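Divalent cation tolerance protein (Thermus thermophilus, PDB 1NZA) is a homotrimeric CutA protein, probably involved in resistance toward heavy metals, and binds sodium ions in this crystal. Local coordinates at residues A28-S39 / D50-T59. Sequence-based numbering, arbitrary orientation.
Sequences AACVNIVPGLTS and DQELLLLVKT. With NA (sodium ion), chain C; NA (sodium ion), chain B.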
loop_
_atom_site.group_PDB
_atom_site.type_symbol
_atom_site.label_atom_id
_atom_site.label_comp_id
_atom_site.label_asym_id
_atom_site.label_seq_id
_atom_site.Cartn_x
_atom_site.Cartn_y
_atom_site.Cartn_z
ATOM N N ALA A 28 -13.645 11.104 2.751
ATOM C CA ALA A 28 -12.543 10.329 3.305
ATOM C C ALA A 28 -12.256 10.929 4.676
ATOM O O ALA A 28 -12.457 12.127 4.884
ATOM C CB ALA A 28 -11.319 10.431 2.405
ATOM N N ALA A 29 -11.803 10.101 5.611
ATOM C CA ALA A 29 -11.510 10.569 6.958
ATOM C C ALA A 29 -10.035 10.915 7.083
ATOM O O ALA A 29 -9.645 11.765 7.884
ATOM C CB ALA A 29 -11.862 9.498 7.972
ATOM N N CYS A 30 -9.221 10.245 6.278
ATOM C CA CYS A 30 -7.781 10.459 6.316
ATOM C C CYS A 30 -7.164 10.214 4.954
ATOM O O CYS A 30 -7.643 9.377 4.188
ATOM C CB CYS A 30 -7.162 9.504 7.334
ATOM S SG CYS A 30 -5.359 9.565 7.443
ATOM N N VAL A 31 -6.105 10.952 4.645
ATOM C CA VAL A 31 -5.401 10.763 3.383
ATOM C C VAL A 31 -3.908 10.888 3.646
ATOM O O VAL A 31 -3.466 11.868 4.250
ATOM C CB VAL A 31 -5.796 11.820 2.331
ATOM C CG1 VAL A 31 -4.954 11.639 1.082
ATOM C CG2 VAL A 31 -7.274 11.692 1.981
ATOM N N ASN A 32 -3.139 9.889 3.217
ATOM C CA ASN A 32 -1.684 9.914 3.388
ATOM C C ASN A 32 -1.066 10.199 2.028
ATOM O O ASN A 32 -1.455 9.589 1.034
ATOM C CB ASN A 32 -1.139 8.557 3.851
ATOM C CG ASN A 32 -1.768 8.066 5.131
ATOM O OD1 ASN A 32 -2.185 6.911 5.215
ATOM N ND2 ASN A 32 -1.825 8.928 6.141
ATOM N N ILE A 33 -0.097 11.111 1.988
ATOM C CA ILE A 33 0.590 11.435 0.744
ATOM C C ILE A 33 2.016 10.912 0.826
ATOM O O ILE A 33 2.764 11.282 1.736
ATOM C CB ILE A 33 0.644 12.958 0.508
ATOM C CG1 ILE A 33 -0.781 13.518 0.431
ATOM C CG2 ILE A 33 1.448 13.265 -0.774
ATOM C CD1 ILE A 33 -0.837 15.038 0.328
ATOM N N VAL A 34 2.379 10.038 -0.111
ATOM C CA VAL A 34 3.730 9.476 -0.162
ATOM C C VAL A 34 4.420 10.084 -1.383
ATOM O O VAL A 34 4.046 9.820 -2.516
ATOM C CB VAL A 34 3.687 7.951 -0.310
ATOM C CG1 VAL A 34 5.105 7.395 -0.316
ATOM C CG2 VAL A 34 2.863 7.340 0.818
ATOM N N PRO A 35 5.444 10.916 -1.164
ATOM C CA PRO A 35 6.128 11.529 -2.308
ATOM C C PRO A 35 7.241 10.690 -2.930
ATOM O O PRO A 35 7.578 9.613 -2.441
ATOM C CB PRO A 35 6.665 12.823 -1.713
ATOM C CG PRO A 35 7.082 12.371 -0.342
ATOM C CD PRO A 35 5.918 11.491 0.108
ATOM N N GLY A 36 7.792 11.193 -4.033
ATOM C CA GLY A 36 8.912 10.536 -4.686
ATOM C C GLY A 36 8.771 9.257 -5.490
ATOM O O GLY A 36 9.748 8.525 -5.647
ATOM N N LEU A 37 7.590 8.986 -6.030
ATOM C CA LEU A 37 7.411 7.767 -6.809
ATOM C C LEU A 37 7.883 7.892 -8.249
ATOM O O LEU A 37 7.898 8.979 -8.816
ATOM C CB LEU A 37 5.941 7.368 -6.862
ATOM C CG LEU A 37 5.345 6.453 -5.803
ATOM C CD1 LEU A 37 5.347 7.153 -4.460
ATOM C CD2 LEU A 37 3.922 6.087 -6.223
ATOM N N THR A 38 8.275 6.758 -8.820
ATOM C CA THR A 38 8.655 6.672 -10.225
ATOM C C THR A 38 7.591 5.729 -10.755
ATOM O O THR A 38 7.396 4.652 -10.198
ATOM C CB THR A 38 10.020 5.996 -10.434
ATOM O OG1 THR A 38 11.060 6.867 -9.974
ATOM C CG2 THR A 38 10.242 5.686 -11.906
ATOM N N SER A 39 6.884 6.124 -11.803
ATOM C CA SER A 39 5.855 5.249 -12.343
ATOM C C SER A 39 6.199 4.832 -13.763
ATOM O O SER A 39 6.575 5.656 -14.598
ATOM C CB SER A 39 4.498 5.943 -12.295
ATOM O OG SER A 39 4.165 6.271 -10.953
ATOM N N ASP A 50 7.006 8.329 -15.458
ATOM C CA ASP A 50 6.510 9.580 -14.917
ATOM C C ASP A 50 6.912 9.707 -13.449
ATOM O O ASP A 50 7.268 8.720 -12.816
ATOM C CB ASP A 50 4.984 9.624 -15.053
ATOM C CG ASP A 50 4.426 10.999 -14.844
ATOM O OD1 ASP A 50 5.229 11.947 -14.856
ATOM O OD2 ASP A 50 3.197 11.148 -14.687
ATOM N N GLN A 51 6.897 10.930 -12.932
ATOM C CA GLN A 51 7.218 11.173 -11.527
ATOM C C GLN A 51 5.878 11.443 -10.864
ATOM O O GLN A 51 5.113 12.282 -11.336
ATOM C CB GLN A 51 8.111 12.394 -11.376
ATOM C CG GLN A 51 9.419 12.276 -12.082
ATOM C CD GLN A 51 10.274 13.495 -11.859
ATOM O OE1 GLN A 51 10.715 13.757 -10.737
ATOM N NE2 GLN A 51 10.501 14.262 -12.916
ATOM N N GLU A 52 5.593 10.745 -9.769
ATOM C CA GLU A 52 4.303 10.903 -9.106
ATOM C C GLU A 52 4.366 10.834 -7.593
ATOM O O GLU A 52 5.420 10.610 -7.009
ATOM C CB GLU A 52 3.340 9.802 -9.558
ATOM C CG GLU A 52 3.071 9.731 -11.055
ATOM C CD GLU A 52 1.956 8.761 -11.369
ATOM O OE1 GLU A 52 2.086 7.570 -11.017
ATOM O OE2 GLU A 52 0.943 9.197 -11.951
ATOM N N LEU A 53 3.205 11.043 -6.984
ATOM C CA LEU A 53 3.031 10.947 -5.545
ATOM C C LEU A 53 1.847 10.020 -5.375
ATOM O O LEU A 53 0.951 9.980 -6.226
ATOM C CB LEU A 53 2.717 12.297 -4.912
ATOM C CG LEU A 53 3.856 13.312 -4.914
ATOM C CD1 LEU A 53 3.852 14.109 -6.202
ATOM C CD2 LEU A 53 3.688 14.227 -3.720
ATOM N N LEU A 54 1.849 9.271 -4.281
ATOM C CA LEU A 54 0.783 8.321 -4.012
ATOM C C LEU A 54 -0.118 8.823 -2.907
ATOM O O LEU A 54 0.358 9.330 -1.900
ATOM C CB LEU A 54 1.380 6.974 -3.588
ATOM C CG LEU A 54 0.432 5.858 -3.128
ATOM C CD1 LEU A 54 -0.360 5.331 -4.313
ATOM C CD2 LEU A 54 1.237 4.730 -2.502
ATOM N N LEU A 55 -1.424 8.692 -3.096
ATOM C CA LEU A 55 -2.363 9.082 -2.053
ATOM C C LEU A 55 -2.981 7.784 -1.534
ATOM O O LEU A 55 -3.420 6.953 -2.335
ATOM C CB LEU A 55 -3.497 9.955 -2.602
ATOM C CG LEU A 55 -3.218 11.240 -3.388
ATOM C CD1 LEU A 55 -4.470 12.100 -3.358
ATOM C CD2 LEU A 55 -2.059 11.999 -2.798
ATOM N N LEU A 56 -2.967 7.592 -0.216
ATOM C CA LEU A 56 -3.600 6.418 0.405
ATOM C C LEU A 56 -4.806 7.026 1.104
ATOM O O LEU A 56 -4.661 7.759 2.083
ATOM C CB LEU A 56 -2.679 5.756 1.433
ATOM C CG LEU A 56 -1.357 5.167 0.936
ATOM C CD1 LEU A 56 -0.650 4.432 2.072
ATOM C CD2 LEU A 56 -1.630 4.216 -0.188
ATOM N N VAL A 57 -5.997 6.723 0.594
ATOM C CA VAL A 57 -7.237 7.291 1.122
ATOM C C VAL A 57 -8.085 6.322 1.942
ATOM O O VAL A 57 -8.474 5.269 1.447
ATOM C CB VAL A 57 -8.108 7.816 -0.040
ATOM C CG1 VAL A 57 -9.297 8.599 0.509
ATOM C CG2 VAL A 57 -7.263 8.687 -0.969
ATOM N N LYS A 58 -8.379 6.691 3.187
ATOM C CA LYS A 58 -9.201 5.855 4.068
ATOM C C LYS A 58 -10.659 6.282 3.893
ATOM O O LYS A 58 -11.051 7.366 4.326
ATOM C CB LYS A 58 -8.776 6.052 5.521
ATOM C CG LYS A 58 -7.270 6.130 5.717
ATOM C CD LYS A 58 -6.556 4.885 5.225
ATOM C CE LYS A 58 -5.092 5.191 4.965
ATOM N NZ LYS A 58 -4.488 5.943 6.110
ATOM N N THR A 59 -11.465 5.425 3.276
ATOM C CA THR A 59 -12.860 5.771 3.020
ATOM C C THR A 59 -13.783 4.549 3.102
ATOM O O THR A 59 -13.428 3.547 3.720
ATOM C CB THR A 59 -12.968 6.430 1.629
ATOM O OG1 THR A 59 -14.310 6.872 1.390
ATOM C CG2 THR A 59 -12.544 5.449 0.554
HETATM NA NA NA C . 4.899 14.142 -14.835
HETATM NA NA NA B . -0.071 7.002 -11.966
HETATM O O HOH W 1 2.535 13.745 -14.841
HETATM O O HOH W 2 4.797 14.477 -12.501
HETATM O O HOH W 3 -0.018 4.530 -11.419
HETATM O O HOH W 4 1.122 6.607 -14.016
#
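N32 and L56 clasp each other through both backbone N-H groups, and V34 does the same with L54 (V34 N to L54 O 2.8 Å), in an antiparallel hairpin. A beta bulge at P35 and G36 slips the register by one residue; beyond it L37 pairs with E52 and S39 with D50.

On the N32 face, K58, its chain kinked at CB-CG (chi2 -59°) and near the tip (chi4 47°), brings NZ to N32 OD1 at 2.7 Å, the two side chains crossing at about a right angle; NZ also makes a salt bridge to E81 of the second subunit. At the other end S39 OG donates a very short bond, 2.5 Å, to E52 OE1. E52 OE1 and OE2 both bind one sodium ion at 2.4 Å; T8 and two waters complete the site. D50 OD1 holds another sodium.

I33 CG1 lies beside L55 CD2 (3.8 Å) on the face with V31 and V57; L37 CD2 rests on L54 CB on the N32 face.

The hairpin supplies the second and third strands of a ferredoxin-like fold: V31 and L55 pack on helix 12-24, K58 meets helix 92-100, strand 2-9 flanks 50-59, and 30-39 carries the sheet into both neighbouring subunits.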